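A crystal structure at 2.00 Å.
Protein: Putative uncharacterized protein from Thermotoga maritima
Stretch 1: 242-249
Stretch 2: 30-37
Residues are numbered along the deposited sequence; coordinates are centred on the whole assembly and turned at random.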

# COMPACT_ATOMS: atom_id res chain seq x y z
N ARG A 242 11.37 10.63 0.11
CA ARG A 242 10.01 10.88 0.64
C ARG A 242 9.16 11.45 -0.49
O ARG A 242 9.20 12.64 -0.76
CB ARG A 242 10.01 11.91 1.78
CG ARG A 242 9.67 11.42 3.18
CD ARG A 242 9.19 12.58 4.06
NE ARG A 242 9.40 12.31 5.49
CZ ARG A 242 8.44 12.02 6.36
NH1 ARG A 242 7.17 11.96 5.98
NH2 ARG A 242 8.75 11.77 7.62
N VAL A 243 8.39 10.59 -1.13
CA VAL A 243 7.79 10.89 -2.42
C VAL A 243 6.40 10.23 -2.45
O VAL A 243 6.27 9.11 -2.01
CB VAL A 243 8.74 10.34 -3.54
CG1 VAL A 243 7.99 9.94 -4.76
CG2 VAL A 243 9.80 11.40 -3.92
N SER A 244 5.38 10.96 -2.91
CA SER A 244 4.05 10.39 -3.17
C SER A 244 3.79 10.26 -4.67
O SER A 244 4.49 10.86 -5.48
CB SER A 244 2.95 11.21 -2.50
OG SER A 244 3.04 11.12 -1.09
N PHE A 245 2.78 9.47 -5.05
CA PHE A 245 2.61 9.11 -6.47
C PHE A 245 1.27 9.52 -7.04
O PHE A 245 1.05 9.35 -8.24
CB PHE A 245 2.85 7.61 -6.70
CG PHE A 245 4.08 7.06 -5.98
CD1 PHE A 245 5.36 7.52 -6.30
CD2 PHE A 245 3.96 6.05 -5.04
CE1 PHE A 245 6.48 7.02 -5.65
CE2 PHE A 245 5.07 5.54 -4.39
CZ PHE A 245 6.34 6.03 -4.69
N GLU A 246 0.38 10.01 -6.17
CA GLU A 246 -0.97 10.46 -6.53
C GLU A 246 -1.34 11.63 -5.63
O GLU A 246 -0.96 11.65 -4.46
CB GLU A 246 -2.01 9.38 -6.23
CG GLU A 246 -1.81 8.10 -6.89
CD GLU A 246 -3.00 7.23 -6.82
OE1 GLU A 246 -3.31 6.74 -5.71
OE2 GLU A 246 -3.61 7.00 -7.89
N ARG A 247 -2.13 12.56 -6.19
CA ARG A 247 -2.72 13.72 -5.51
C ARG A 247 -4.24 13.72 -5.74
O ARG A 247 -4.68 13.34 -6.82
CB ARG A 247 -2.19 15.02 -6.13
CG ARG A 247 -0.74 15.35 -5.89
CD ARG A 247 -0.25 16.30 -7.00
NE ARG A 247 -1.31 17.22 -7.46
CZ ARG A 247 -1.11 18.25 -8.29
NH1 ARG A 247 0.11 18.51 -8.76
NH2 ARG A 247 -2.13 19.03 -8.64
N PRO A 248 -5.04 14.17 -4.74
CA PRO A 248 -6.51 14.09 -4.85
C PRO A 248 -7.23 14.37 -6.20
O PRO A 248 -8.26 13.72 -6.41
CB PRO A 248 -6.99 14.99 -3.70
CG PRO A 248 -5.93 14.85 -2.67
CD PRO A 248 -4.63 14.72 -3.44
N GLU A 249 -6.82 15.26 -7.12
CA GLU A 249 -6.13 16.56 -6.99
C GLU A 249 -5.65 17.19 -8.33
O GLU A 249 -5.45 18.40 -8.35
CB GLU A 249 -5.00 16.61 -5.98
CG GLU A 249 -4.89 17.93 -5.21
CD GLU A 249 -3.46 18.28 -4.86
OE1 GLU A 249 -3.01 17.88 -3.76
OE2 GLU A 249 -2.78 18.95 -5.67
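Stretch 2, residues 30-37: DARAPFAT

How does stretch 2 approach the start of stretch 1? Stretch 1 has no regular helix or strand, and stretch 2 meets it with a type I beta turn from Asp-30 to Ala-33, closed by the bond from Ala-33 N to Asp-30 O at 3.1 Å. Arg-242 makes no contact, its CA-to-CB bond pointing away. At Val-243 the backbone does the touching: its O lies 3.2 Å from CD of Arg-32. The chains come close at the next residue, where the CA atoms of Ser-244 and Arg-32 are 4.1 Å apart. The side chain of Ser-244, rotamer m, reaches Ala-31 through a water, which lies 2.6 Å from Ser-244 OG and donates to Ala-31 O at 2.8 Å.

What fixes Phe-245 against the turn? Its backbone N donates to Arg-32 O at 2.7 Å, a short and nearly straight bond. The ring follows the same residue: Phe-245 CD2 is 3.7 Å from Arg-32 CB, and CE2 lies over one face of the Arg-32 guanidinium. That group is held in place from its own stretch, since Arg-32 NH2 forms a salt bridge with Asp-30 OD2 at 2.8 Å and Arg-32 NE bonds to Asp-30 OD1 at 3.0 Å. Ala-33 CB sits at the edge of the phenyl ring, 4.5 Å from Phe-245 CD2.

Why does Glu-246 bury so much of its surface here? Its backbone adds a weak bond, Glu-246 N to Arg-32 O at 3.2 Å, so that one carbonyl serves two successive amides. Its CB points toward stretch 2, and the side chain carries OE1 to the start of the segment from Pro-34 to Ala-36, which has helical phi/psi without the regular bonds. There Glu-246 OE1 accepts from Phe-35 N at 2.9 Å and from Ala-36 N at 3.0 Å, the latter almost linear. Pro-34 N is also near, 3.2 Å from Glu-246 OE1, but as a proline nitrogen it has no hydrogen to give.

Where does the contact fade? Arg-247 turns its CB away and makes no contact; its NE instead forms a salt bridge with Glu-249 OE2 at 2.9 Å. Pro-248 also points away, yet its backbone O comes within 4.0 Å of Phe-35 CE2. Glu-249, after a cis peptide bond, leaves stretch 2 untouched. In sequence order, then, the partners advance in the same direction, from Arg-32 beside Ser-244 to Ala-33 beside Glu-246, with Phe-35 near Pro-248.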

# COMPACT_ATOMS: atom_id res chain seq x y z
N ASP A 30 -1.62 2.52 1.06
CA ASP A 30 -0.35 3.25 1.08
C ASP A 30 -0.73 4.72 0.87
O ASP A 30 -1.45 5.04 -0.06
CB ASP A 30 0.59 2.71 -0.04
CG ASP A 30 2.02 3.24 0.07
OD1 ASP A 30 2.19 4.46 0.21
OD2 ASP A 30 2.99 2.44 -0.01
N ALA A 31 -0.27 5.60 1.77
CA ALA A 31 -0.54 7.05 1.68
C ALA A 31 0.06 7.68 0.43
O ALA A 31 -0.36 8.76 0.00
CB ALA A 31 0.02 7.76 2.92
N ARG A 32 1.05 7.03 -0.17
CA ARG A 32 1.68 7.59 -1.39
C ARG A 32 0.80 7.39 -2.63
O ARG A 32 0.96 8.08 -3.67
CB ARG A 32 3.05 6.96 -1.60
CG ARG A 32 4.02 7.21 -0.47
CD ARG A 32 5.32 6.40 -0.60
NE ARG A 32 5.07 4.95 -0.54
CZ ARG A 32 5.97 4.01 -0.86
NH1 ARG A 32 7.19 4.38 -1.27
NH2 ARG A 32 5.68 2.71 -0.78
N ALA A 33 -0.13 6.45 -2.53
CA ALA A 33 -1.02 6.14 -3.65
C ALA A 33 -2.37 5.68 -3.12
O ALA A 33 -2.68 4.50 -3.22
CB ALA A 33 -0.38 5.01 -4.54
N PRO A 34 -3.16 6.58 -2.51
CA PRO A 34 -4.44 6.16 -1.90
C PRO A 34 -5.53 5.64 -2.82
O PRO A 34 -6.34 4.83 -2.36
CB PRO A 34 -4.91 7.41 -1.14
CG PRO A 34 -3.66 8.19 -0.93
CD PRO A 34 -2.87 7.99 -2.20
N PHE A 35 -5.59 6.09 -4.08
CA PHE A 35 -6.56 5.53 -5.00
C PHE A 35 -6.06 4.17 -5.50
O PHE A 35 -6.79 3.17 -5.46
CB PHE A 35 -6.86 6.45 -6.19
CG PHE A 35 -7.85 7.56 -5.90
CD1 PHE A 35 -8.78 7.47 -4.87
CD2 PHE A 35 -7.87 8.69 -6.71
CE1 PHE A 35 -9.67 8.51 -4.62
CE2 PHE A 35 -8.78 9.73 -6.49
CZ PHE A 35 -9.67 9.64 -5.45
N ALA A 36 -4.80 4.13 -5.94
CA ALA A 36 -4.26 2.91 -6.49
C ALA A 36 -4.41 1.76 -5.52
O ALA A 36 -4.76 0.66 -5.95
CB ALA A 36 -2.77 3.10 -6.92
N THR A 37 -4.17 2.01 -4.23
CA THR A 37 -4.17 0.97 -3.19
C THR A 37 -5.51 0.83 -2.44
O THR A 37 -5.57 0.21 -1.38
CB THR A 37 -3.01 1.15 -2.16
OG1 THR A 37 -3.12 2.42 -1.52
CG2 THR A 37 -1.63 1.02 -2.86
O HOH W 1 0.82 11.25 0.29